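Local structure of melanin biosynthesis protein TyrA, putative (Shewanella oneidensis, 2IIZ) at residues F63-A68 with S179-Q184; I99-F104 with E131-E136; R243-Y248 with Q254-I259. The protein binds heme b and is probably a dye-decolorizing (DyP-type) peroxidase that oxidises organic substrates at the expense of peroxide. All coordinates share one frame; numbering follows the deposited sequence.

Contact 1: F63-A68 with S179-Q184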
loop_
_atom_site.group_PDB
_atom_site.type_symbol
_atom_site.label_atom_id
_atom_site.label_comp_id
_atom_site.label_asym_id
_atom_site.label_seq_id
_atom_site.Cartn_x
_atom_site.Cartn_y
_atom_site.Cartn_z
ATOM N N PHE A 63 2.774 17.696 -5.455
ATOM C CA PHE A 63 3.731 18.753 -5.291
ATOM C C PHE A 63 5.084 18.233 -4.847
ATOM O O PHE A 63 5.176 17.153 -4.278
ATOM C CB PHE A 63 3.189 19.883 -4.379
ATOM C CG PHE A 63 3.030 19.522 -2.932
ATOM C CD1 PHE A 63 4.128 19.402 -2.093
ATOM C CD2 PHE A 63 1.775 19.326 -2.396
ATOM C CE1 PHE A 63 3.968 19.073 -0.733
ATOM C CE2 PHE A 63 1.620 19.003 -1.059
ATOM C CZ PHE A 63 2.725 18.878 -0.233
ATOM N N VAL A 64 6.121 19.020 -5.138
ATOM C CA VAL A 64 7.463 18.872 -4.578
ATOM C C VAL A 64 7.758 20.029 -3.627
ATOM O O VAL A 64 7.620 21.201 -4.006
ATOM C CB VAL A 64 8.564 18.925 -5.646
ATOM C CG1 VAL A 64 9.900 18.431 -5.065
ATOM C CG2 VAL A 64 8.183 18.080 -6.841
ATOM N N ALA A 65 8.166 19.677 -2.405
ATOM C CA ALA A 65 8.570 20.627 -1.372
ATOM C C ALA A 65 9.958 20.291 -0.877
ATOM O O ALA A 65 10.435 19.167 -1.048
ATOM C CB ALA A 65 7.612 20.601 -0.224
ATOM N N ILE A 66 10.579 21.288 -0.253
ATOM C CA ILE A 66 12.013 21.320 0.029
ATOM C C ILE A 66 12.278 21.560 1.524
ATOM O O ILE A 66 11.711 22.473 2.110
ATOM C CB ILE A 66 12.647 22.452 -0.807
ATOM C CG1 ILE A 66 12.596 22.070 -2.290
ATOM C CG2 ILE A 66 14.079 22.738 -0.388
ATOM C CD1 ILE A 66 12.493 23.246 -3.166
ATOM N N GLY A 67 13.140 20.749 2.133
ATOM C CA GLY A 67 13.300 20.772 3.589
ATOM C C GLY A 67 13.873 22.081 4.116
ATOM O O GLY A 67 14.671 22.737 3.445
ATOM N N ALA A 68 13.469 22.460 5.324
ATOM C CA ALA A 68 13.924 23.727 5.916
ATOM C C ALA A 68 15.450 23.780 6.060
ATOM O O ALA A 68 16.080 24.819 5.814
ATOM C CB ALA A 68 13.256 23.943 7.267
ATOM N N SER A 179 3.764 27.521 -0.316
ATOM C CA SER A 179 3.127 27.193 0.970
ATOM C C SER A 179 4.128 26.638 2.013
ATOM O O SER A 179 5.122 25.989 1.668
ATOM C CB SER A 179 1.989 26.188 0.715
ATOM O OG SER A 179 1.234 25.926 1.875
ATOM N N TYR A 180 3.863 26.898 3.290
ATOM C CA TYR A 180 4.672 26.313 4.368
ATOM C C TYR A 180 4.068 24.979 4.785
ATOM O O TYR A 180 2.890 24.900 5.162
ATOM C CB TYR A 180 4.794 27.256 5.565
ATOM C CG TYR A 180 5.639 28.496 5.304
ATOM C CD1 TYR A 180 7.025 28.459 5.402
ATOM C CD2 TYR A 180 5.046 29.707 4.960
ATOM C CE1 TYR A 180 7.804 29.612 5.159
ATOM C CE2 TYR A 180 5.805 30.847 4.719
ATOM C CZ TYR A 180 7.182 30.802 4.817
ATOM O OH TYR A 180 7.924 31.956 4.575
ATOM N N ILE A 181 4.878 23.931 4.719
ATOM C CA ILE A 181 4.373 22.581 4.906
ATOM C C ILE A 181 4.997 21.900 6.120
ATOM O O ILE A 181 6.188 21.994 6.340
ATOM C CB ILE A 181 4.587 21.772 3.608
ATOM C CG1 ILE A 181 3.834 22.501 2.481
ATOM C CG2 ILE A 181 4.131 20.314 3.768
ATOM C CD1 ILE A 181 3.713 21.754 1.213
ATOM N N HIS A 182 4.176 21.217 6.911
ATOM C CA HIS A 182 4.668 20.450 8.049
ATOM C C HIS A 182 4.033 19.068 8.006
ATOM O O HIS A 182 2.834 18.926 7.724
ATOM C CB HIS A 182 4.317 21.121 9.364
ATOM C CG HIS A 182 5.010 22.435 9.581
ATOM N ND1 HIS A 182 4.428 23.641 9.266
ATOM C CD2 HIS A 182 6.234 22.727 10.080
ATOM C CE1 HIS A 182 5.264 24.624 9.561
ATOM N NE2 HIS A 182 6.368 24.097 10.057
ATOM N N VAL A 183 4.841 18.055 8.289
ATOM C CA VAL A 183 4.409 16.682 8.170
ATOM C C VAL A 183 4.721 15.972 9.493
ATOM O O VAL A 183 5.856 16.048 10.006
ATOM C CB VAL A 183 5.128 16.029 6.987
ATOM C CG1 VAL A 183 4.658 14.610 6.767
ATOM C CG2 VAL A 183 4.928 16.871 5.723
ATOM N N GLN A 184 3.710 15.301 10.046
ATOM C CA GLN A 184 3.882 14.463 11.227
ATOM C C GLN A 184 3.312 13.101 10.903
ATOM O O GLN A 184 2.140 12.995 10.574
ATOM C CB GLN A 184 3.127 15.032 12.431
ATOM C CG GLN A 184 3.630 16.373 12.949
ATOM C CD GLN A 184 3.114 16.659 14.361
ATOM O OE1 GLN A 184 2.001 17.165 14.536
ATOM N NE2 GLN A 184 3.923 16.323 15.373
#

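Contact 2: I99-F104 with E131-E136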
loop_
_atom_site.group_PDB
_atom_site.type_symbol
_atom_site.label_atom_id
_atom_site.label_comp_id
_atom_site.label_asym_id
_atom_site.label_seq_id
_atom_site.Cartn_x
_atom_site.Cartn_y
_atom_site.Cartn_z
ATOM N N ILE A 99 12.428 15.526 12.705
ATOM C CA ILE A 99 13.207 14.657 11.833
ATOM C C ILE A 99 13.001 15.240 10.443
ATOM O O ILE A 99 11.931 15.088 9.851
ATOM C CB ILE A 99 12.709 13.200 11.884
ATOM C CG1 ILE A 99 12.890 12.619 13.297
ATOM C CG2 ILE A 99 13.481 12.334 10.895
ATOM C CD1 ILE A 99 12.319 11.202 13.502
ATOM N N GLU A 100 14.022 15.910 9.932
ATOM C CA GLU A 100 13.907 16.679 8.716
ATOM C C GLU A 100 14.440 15.861 7.558
ATOM O O GLU A 100 15.340 15.024 7.756
ATOM C CB GLU A 100 14.721 17.962 8.825
ATOM C CG GLU A 100 14.474 18.765 10.109
ATOM C CD GLU A 100 13.240 19.629 10.070
ATOM O OE1 GLU A 100 12.438 19.550 9.111
ATOM O OE2 GLU A 100 13.079 20.407 11.024
ATOM N N TYR A 101 13.875 16.117 6.369
ATOM C CA TYR A 101 14.288 15.490 5.104
ATOM C C TYR A 101 14.527 16.594 4.075
ATOM O O TYR A 101 13.838 17.615 4.109
ATOM C CB TYR A 101 13.214 14.526 4.577
ATOM C CG TYR A 101 12.812 13.471 5.583
ATOM C CD1 TYR A 101 13.579 12.320 5.754
ATOM C CD2 TYR A 101 11.663 13.628 6.368
ATOM C CE1 TYR A 101 13.217 11.349 6.681
ATOM C CE2 TYR A 101 11.287 12.666 7.297
ATOM C CZ TYR A 101 12.070 11.527 7.449
ATOM O OH TYR A 101 11.713 10.565 8.365
ATOM N N ASP A 102 15.491 16.379 3.173
ATOM C CA ASP A 102 15.869 17.378 2.162
ATOM C C ASP A 102 14.752 17.684 1.159
ATOM O O ASP A 102 14.522 18.846 0.802
ATOM C CB ASP A 102 17.119 16.927 1.389
ATOM C CG ASP A 102 18.378 16.931 2.241
ATOM O OD1 ASP A 102 18.338 17.390 3.403
ATOM O OD2 ASP A 102 19.414 16.467 1.742
ATOM N N LEU A 103 14.072 16.638 0.708
ATOM C CA LEU A 103 13.007 16.779 -0.274
ATOM C C LEU A 103 11.828 15.876 0.030
ATOM O O LEU A 103 11.992 14.736 0.488
ATOM C CB LEU A 103 13.515 16.435 -1.667
ATOM C CG LEU A 103 14.606 17.311 -2.264
ATOM C CD1 LEU A 103 15.073 16.655 -3.550
ATOM C CD2 LEU A 103 14.104 18.725 -2.537
ATOM N N PHE A 104 10.645 16.415 -0.248
ATOM C CA PHE A 104 9.385 15.724 -0.074
ATOM C C PHE A 104 8.625 15.808 -1.398
ATOM O O PHE A 104 8.453 16.901 -1.969
ATOM C CB PHE A 104 8.609 16.380 1.067
ATOM C CG PHE A 104 7.223 15.813 1.308
ATOM C CD1 PHE A 104 6.953 14.457 1.169
ATOM C CD2 PHE A 104 6.190 16.651 1.693
ATOM C CE1 PHE A 104 5.684 13.959 1.399
ATOM C CE2 PHE A 104 4.929 16.160 1.922
ATOM C CZ PHE A 104 4.676 14.802 1.774
ATOM N N GLU A 131 19.017 9.933 -2.263
ATOM C CA GLU A 131 18.594 8.633 -1.748
ATOM C C GLU A 131 17.148 8.695 -1.254
ATOM O O GLU A 131 16.750 9.665 -0.600
ATOM C CB GLU A 131 19.487 8.205 -0.586
ATOM C CG GLU A 131 20.888 7.789 -0.988
ATOM C CD GLU A 131 20.919 6.492 -1.794
ATOM O OE1 GLU A 131 19.855 5.823 -1.914
ATOM O OE2 GLU A 131 22.016 6.150 -2.302
ATOM N N LEU A 132 16.366 7.663 -1.562
ATOM C CA LEU A 132 15.053 7.510 -0.959
ATOM C C LEU A 132 15.223 7.061 0.493
ATOM O O LEU A 132 15.886 6.055 0.755
ATOM C CB LEU A 132 14.210 6.480 -1.715
ATOM C CG LEU A 132 12.801 6.262 -1.121
ATOM C CD1 LEU A 132 11.921 7.521 -1.294
ATOM C CD2 LEU A 132 12.107 5.035 -1.705
ATOM N N VAL A 133 14.620 7.798 1.425
ATOM C CA VAL A 133 14.755 7.521 2.858
ATOM C C VAL A 133 13.469 6.961 3.492
ATOM O O VAL A 133 13.518 6.055 4.320
ATOM C CB VAL A 133 15.189 8.795 3.605
ATOM C CG1 VAL A 133 15.415 8.502 5.077
ATOM C CG2 VAL A 133 16.479 9.358 2.987
ATOM N N GLU A 134 12.321 7.511 3.103
ATOM C CA GLU A 134 11.026 7.040 3.581
ATOM C C GLU A 134 10.007 7.030 2.432
ATOM O O GLU A 134 9.961 7.956 1.607
ATOM C CB GLU A 134 10.511 7.935 4.709
ATOM C CG GLU A 134 11.460 8.095 5.897
ATOM C CD GLU A 134 11.518 6.875 6.793
ATOM O OE1 GLU A 134 10.647 5.992 6.662
ATOM O OE2 GLU A 134 12.437 6.800 7.637
ATOM N N GLU A 135 9.199 5.975 2.385
ATOM C CA GLU A 135 8.055 5.924 1.499
ATOM C C GLU A 135 6.865 5.424 2.289
ATOM O O GLU A 135 6.981 4.459 3.050
ATOM C CB GLU A 135 8.307 4.989 0.324
ATOM C CG GLU A 135 7.026 4.715 -0.462
ATOM C CD GLU A 135 7.232 3.986 -1.781
ATOM O OE1 GLU A 135 8.317 3.363 -1.984
ATOM O OE2 GLU A 135 6.281 4.047 -2.610
ATOM N N GLU A 136 5.724 6.082 2.114
ATOM C CA GLU A 136 4.467 5.625 2.722
ATOM C C GLU A 136 3.334 5.860 1.734
ATOM O O GLU A 136 3.441 6.730 0.864
ATOM C CB GLU A 136 4.174 6.367 4.033
ATOM C CG GLU A 136 5.235 6.207 5.136
ATOM C CD GLU A 136 5.297 4.805 5.754
ATOM O OE1 GLU A 136 4.377 4.003 5.501
ATOM O OE2 GLU A 136 6.272 4.515 6.497
HETATM O O HOH W 1 13.286 8.772 9.116
#

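Contact 3: R243-Y248 with Q254-I259. With HEM (protoporphyrin IX containing Fe), chain C.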
loop_
_atom_site.group_PDB
_atom_site.type_symbol
_atom_site.label_atom_id
_atom_site.label_comp_id
_atom_site.label_asym_id
_atom_site.label_seq_id
_atom_site.Cartn_x
_atom_site.Cartn_y
_atom_site.Cartn_z
ATOM N N ARG A 243 -5.336 21.456 5.914
ATOM C CA ARG A 243 -4.764 20.137 6.101
ATOM C C ARG A 243 -5.022 19.281 4.899
ATOM O O ARG A 243 -6.064 19.400 4.254
ATOM C CB ARG A 243 -5.396 19.453 7.290
ATOM C CG ARG A 243 -5.027 20.040 8.610
ATOM C CD ARG A 243 -6.029 19.569 9.639
ATOM N NE ARG A 243 -7.310 20.266 9.471
ATOM C CZ ARG A 243 -8.507 19.763 9.752
ATOM N NH1 ARG A 243 -8.643 18.520 10.219
ATOM N NH2 ARG A 243 -9.576 20.516 9.555
ATOM N N GLN A 244 -4.065 18.408 4.615
ATOM C CA GLN A 244 -4.150 17.496 3.503
ATOM C C GLN A 244 -3.864 16.081 3.970
ATOM O O GLN A 244 -3.368 15.291 3.184
ATOM C CB GLN A 244 -3.111 17.891 2.451
ATOM C CG GLN A 244 -3.416 19.186 1.689
ATOM C CD GLN A 244 -4.526 19.055 0.660
ATOM O OE1 GLN A 244 -5.166 18.011 0.542
ATOM N NE2 GLN A 244 -4.766 20.131 -0.095
ATOM N N SER A 245 -4.173 15.772 5.237
ATOM C CA SER A 245 -3.761 14.500 5.849
ATOM C C SER A 245 -4.568 13.334 5.341
ATOM O O SER A 245 -5.686 13.518 4.866
ATOM C CB SER A 245 -3.962 14.528 7.351
ATOM O OG SER A 245 -3.633 15.774 7.879
HETATM N N MSE A 246 -4.005 12.136 5.455
HETATM C CA MSE A 246 -4.703 10.903 5.092
HETATM C C MSE A 246 -4.294 9.756 6.006
HETATM O O MSE A 246 -3.196 9.779 6.537
HETATM C CB MSE A 246 -4.367 10.543 3.669
HETATM C CG MSE A 246 -4.795 11.634 2.712
HETATM SE SE MSE A 246 -4.830 11.178 0.895
HETATM C CE MSE A 246 -6.055 9.667 0.954
ATOM N N PRO A 247 -5.179 8.745 6.206
ATOM C CA PRO A 247 -4.742 7.530 6.891
ATOM C C PRO A 247 -3.586 6.904 6.135
ATOM O O PRO A 247 -3.460 7.154 4.942
ATOM C CB PRO A 247 -5.977 6.604 6.799
ATOM C CG PRO A 247 -7.117 7.546 6.688
ATOM C CD PRO A 247 -6.601 8.670 5.841
ATOM N N TYR A 248 -2.766 6.102 6.818
ATOM C CA TYR A 248 -1.641 5.417 6.185
ATOM C C TYR A 248 -1.279 4.153 6.929
ATOM O O TYR A 248 -1.685 3.945 8.083
ATOM C CB TYR A 248 -0.394 6.305 6.180
ATOM C CG TYR A 248 0.432 6.127 7.425
ATOM C CD1 TYR A 248 0.140 6.843 8.595
ATOM C CD2 TYR A 248 1.495 5.241 7.449
ATOM C CE1 TYR A 248 0.900 6.674 9.742
ATOM C CE2 TYR A 248 2.251 5.070 8.589
ATOM C CZ TYR A 248 1.947 5.790 9.732
ATOM O OH TYR A 248 2.714 5.600 10.855
ATOM N N GLN A 254 0.333 1.983 11.783
ATOM C CA GLN A 254 -0.744 2.660 11.084
ATOM C C GLN A 254 -1.313 3.849 11.851
ATOM O O GLN A 254 -1.431 3.833 13.081
ATOM C CB GLN A 254 -1.864 1.679 10.803
ATOM C CG GLN A 254 -2.659 1.225 12.023
ATOM C CD GLN A 254 -3.591 0.093 11.652
ATOM O OE1 GLN A 254 -4.561 0.298 10.955
ATOM N NE2 GLN A 254 -3.293 -1.097 12.113
ATOM N N GLY A 255 -1.672 4.885 11.123
ATOM C CA GLY A 255 -2.233 6.068 11.761
ATOM C C GLY A 255 -2.571 7.098 10.719
ATOM O O GLY A 255 -3.106 6.747 9.686
ATOM N N LEU A 256 -2.247 8.354 11.032
ATOM C CA LEU A 256 -2.508 9.499 10.196
ATOM C C LEU A 256 -1.207 10.114 9.715
ATOM O O LEU A 256 -0.274 10.350 10.500
ATOM C CB LEU A 256 -3.273 10.591 10.975
ATOM C CG LEU A 256 -3.818 11.729 10.109
ATOM C CD1 LEU A 256 -4.963 11.211 9.299
ATOM C CD2 LEU A 256 -4.261 12.955 10.897
HETATM N N MSE A 257 -1.150 10.386 8.416
HETATM C CA MSE A 257 -0.065 11.160 7.874
HETATM C C MSE A 257 -0.546 12.577 7.898
HETATM O O MSE A 257 -1.211 13.051 6.956
HETATM C CB MSE A 257 0.278 10.746 6.466
HETATM C CG MSE A 257 1.528 11.453 5.904
HETATM SE SE MSE A 257 3.173 11.063 6.820
HETATM C CE MSE A 257 3.263 9.221 6.497
ATOM N N PHE A 258 -0.214 13.253 8.988
ATOM C CA PHE A 258 -0.632 14.614 9.142
ATOM C C PHE A 258 0.184 15.576 8.311
ATOM O O PHE A 258 1.418 15.619 8.414
ATOM C CB PHE A 258 -0.575 15.084 10.582
ATOM C CG PHE A 258 -1.070 16.466 10.729
ATOM C CD1 PHE A 258 -2.416 16.702 10.928
ATOM C CD2 PHE A 258 -0.194 17.538 10.648
ATOM C CE1 PHE A 258 -2.901 17.991 11.064
ATOM C CE2 PHE A 258 -0.658 18.843 10.783
ATOM C CZ PHE A 258 -2.023 19.076 10.993
ATOM N N ILE A 259 -0.523 16.359 7.500
ATOM C CA ILE A 259 0.097 17.352 6.649
ATOM C C ILE A 259 -0.607 18.686 6.818
ATOM O O ILE A 259 -1.802 18.771 6.599
ATOM C CB ILE A 259 0.045 16.917 5.178
ATOM C CG1 ILE A 259 0.646 15.490 5.041
ATOM C CG2 ILE A 259 0.761 17.945 4.304
ATOM C CD1 ILE A 259 0.814 15.003 3.639
HETATM C CHA HEM C . -9.947 18.974 13.417
HETATM C CHB HEM C . -8.285 14.463 13.721
HETATM C CHC HEM C . -3.820 16.074 14.311
HETATM C CHD HEM C . -5.353 20.538 13.461
HETATM C C1A HEM C . -9.891 17.607 13.482
HETATM C C2A HEM C . -11.033 16.719 13.448
HETATM C C3A HEM C . -10.550 15.466 13.533
HETATM C C4A HEM C . -9.116 15.540 13.616
HETATM C CMA HEM C . -11.346 14.151 13.545
HETATM C CAA HEM C . -12.512 17.165 13.334
HETATM C CBA HEM C . -12.977 17.248 11.866
HETATM C CGA HEM C . -12.467 18.507 11.201
HETATM O O1A HEM C . -11.533 18.427 10.349
HETATM O O2A HEM C . -12.990 19.612 11.512
HETATM C C1B HEM C . -6.942 14.518 13.923
HETATM C C2B HEM C . -6.090 13.365 14.118
HETATM C C3B HEM C . -4.841 13.817 14.282
HETATM C C4B HEM C . -4.888 15.256 14.191
HETATM C CMB HEM C . -6.615 11.910 14.119
HETATM C CAB HEM C . -3.536 13.043 14.524
HETATM C CBB HEM C . -3.527 11.928 15.241
HETATM C C1C HEM C . -3.866 17.423 14.154
HETATM C C2C HEM C . -2.728 18.292 14.303
HETATM C C3C HEM C . -3.145 19.539 14.069
HETATM C C4C HEM C . -4.560 19.471 13.761
HETATM C CMC HEM C . -1.327 17.778 14.673
HETATM C CAC HEM C . -2.334 20.849 14.099
HETATM C CBC HEM C . -1.031 20.930 14.404
HETATM C C1D HEM C . -6.716 20.534 13.346
HETATM C C2D HEM C . -7.507 21.693 13.024
HETATM C C3D HEM C . -8.943 21.205 13.011
HETATM C C4D HEM C . -8.866 19.803 13.327
HETATM C CMD HEM C . -6.989 23.123 12.760
HETATM C CAD HEM C . -10.222 22.012 12.732
HETATM C CBD HEM C . -10.806 22.428 14.072
HETATM C CGD HEM C . -11.890 23.471 13.928
HETATM O O1D HEM C . -13.094 23.106 14.102
HETATM O O2D HEM C . -11.543 24.647 13.647
HETATM N NA HEM C . -8.730 16.861 13.587
HETATM N NB HEM C . -6.179 15.665 13.969
HETATM N NC HEM C . -4.978 18.159 13.819
HETATM N ND HEM C . -7.545 19.441 13.516
HETATM FE FE HEM C . -6.890 17.519 13.926
#

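Contact 1: F63-A68 with S179-Q184
The backbones of strands 61-67 and 179-188 come nearest at Ala-65 and Ile-181, whose CA atoms are 7.8 Å apart, too far for main-chain pairing. They are next-nearest neighbours in the large antiparallel sheet of the DyP fold, a duplicated alpha/beta fold of the dimeric alpha-beta barrel type, and strand 291-301 runs between them and bonds to 63-68 through Phe-300 and Ser-298. The contact is an example of next-nearest strands of a curled sheet meeting across the strand between them through side chains, with no bond of their own. Three buried residues carry it, all apolar.

Phe-63 and Ile-181 reach for one another from opposite directions. CB of Phe-63 already points to the other strand; with CG between the backbone N and the carbonyl carbon (chi1 69°), the ring carries on toward Ile-181. Ile-181 answers with its longer branch: CD1 lies anti to CA (chi2 -169°), so the side chain is stretched out and meets the ring with its terminal methyl. That methyl comes in obliquely, neither squarely over the ring nor in its plane, and settles by the outer bond of the phenyl group, with CE1 of Phe-63 at 3.3 Å from CD1 of Ile-181. This is tight packing for two apolar carbons. His-106 stacks on the same ring, while Ala-301 of the strand in between touches Ile-181. On the reverse side of the strand Val-64 packs against Val-44 and Ile-48 of helix 34-54. Ala-65 adds a small and looser touch, its CB lying 4.3 Å from CD1 of Ile-181, the same methyl that meets CZ of Phe-63 at 3.4 Å.

Contact 2: I99-F104 with E131-E136
The hydroxyl of Tyr-101 and the carboxylate of Glu-134 are joined by one water, which lies 2.5 Å from OH of Tyr-101 and donates a hydrogen bond of 2.6 Å to OE2 of Glu-134. The water sits at the edge of the phenol ring, in its plane, whereas the carboxylate is turned 68° from that ring. The two side chains also touch directly. Glu-134 is bent at its second torsion (chi2 -75°), which swings the carboxylate aside and leaves CG to press on the end of the phenol, 3.5 Å from OH of Tyr-101. With a phenylalanine in place of Tyr-101, the water would probably be left with Glu-134 as its one partner across this contact, and the carboxylate would be freer to turn. Val-133 comes in at the ring edge, its CG1 3.9 Å from CE1 of Tyr-101.

That two consecutive residues lean on one ring follows from a classic beta bulge: Val-133 and Glu-134 both face Met-26 of strand 21-29, the strand that separates 103-109 from 130-139 in the sheet. A second classic bulge, at Asp-102 and Leu-103 opposite Phe-27, lies just beyond the tyrosine. Met-26, Thr-295 and Ser-297 also pack on Tyr-101, while Glu-135 hydrogen-bonds through OE1 to Leu-251 N of the second subunit.

Contact 3: R243-Y248 with Q254-I259
Arg-243 and Phe-258 lie side by side over one side of the heme, the planes of guanidinium and phenyl only 23° apart. CD of Arg-243 runs past the ring, 3.8 Å from CE1 of Phe-258, and a bend at chi3 (-74°) brings the guanidinium over the porphyrin, heme atom C3D lying 3.5 Å from the guanidinium plane, over the centre of that group. NH1 and NH2 then both donate to a single propionate oxygen, O1A, with NH1 at 2.9 Å from it. C2C of the neighbouring pyrrole lies under one face of the Phe-258 ring, offset toward the rim of that ring, and is 3.3 Å from CE1 of Phe-258. Two residues earlier, Leu-256 points CD2 to the same cofactor. Ser-245 ties the two strands beside the phenyl: its OG accepts a nearly straight bond from Ile-259 N, 3.2 Å long, and lies oblique to the Phe-258 ring.

The other face of the sheet carries Tyr-248, Met-246 and Met-257, the last two as selenomethionine. Tyr-248 swings across Gly-255, where no side chain obstructs it: its CE1 comes within 3.4 Å of Gly-255 N. The terminal methyl of Met-257 lies over one side of the ring and the CA of Gln-254 over the opposite one, while Tyr-248 OH bonds to Glu-253.

Backbone bonds join the two strands as an antiparallel hairpin, of which Met-257 N to Met-246 O, at 2.8 Å, is the shortest. Asp-152 forms a salt bridge to NH1 of Arg-243, and this aspartate-arginine pair, as in other DyP-type peroxidases, belongs to the distal heme pocket.

Overall arrangement
The three contacts lie along one antiparallel sheet. Contacts 1 and 2 have centres about 11 Å apart and meet where Ala-65 N probably bonds to Phe-104 O, at 2.8 Å, strands 61-67 and 103-109 being neighbours. Contact 3, its centre about 14 Å from that of contact 1, joins it through a probable bond of 2.8 Å from Gln-184 N to Phe-258 O. Contacts 2 and 3 also touch, Glu-136 CG lying 3.9 Å from Met-257 CE, and Pro-247 bonds by its backbone to Phe-139, bringing strand 130-139 round to strand 238-249. Contact 3 grips the heme; Ile-181 of contact 1 stays about 12 Å from it, side chain to cofactor, and contact 2 is remote from the pocket.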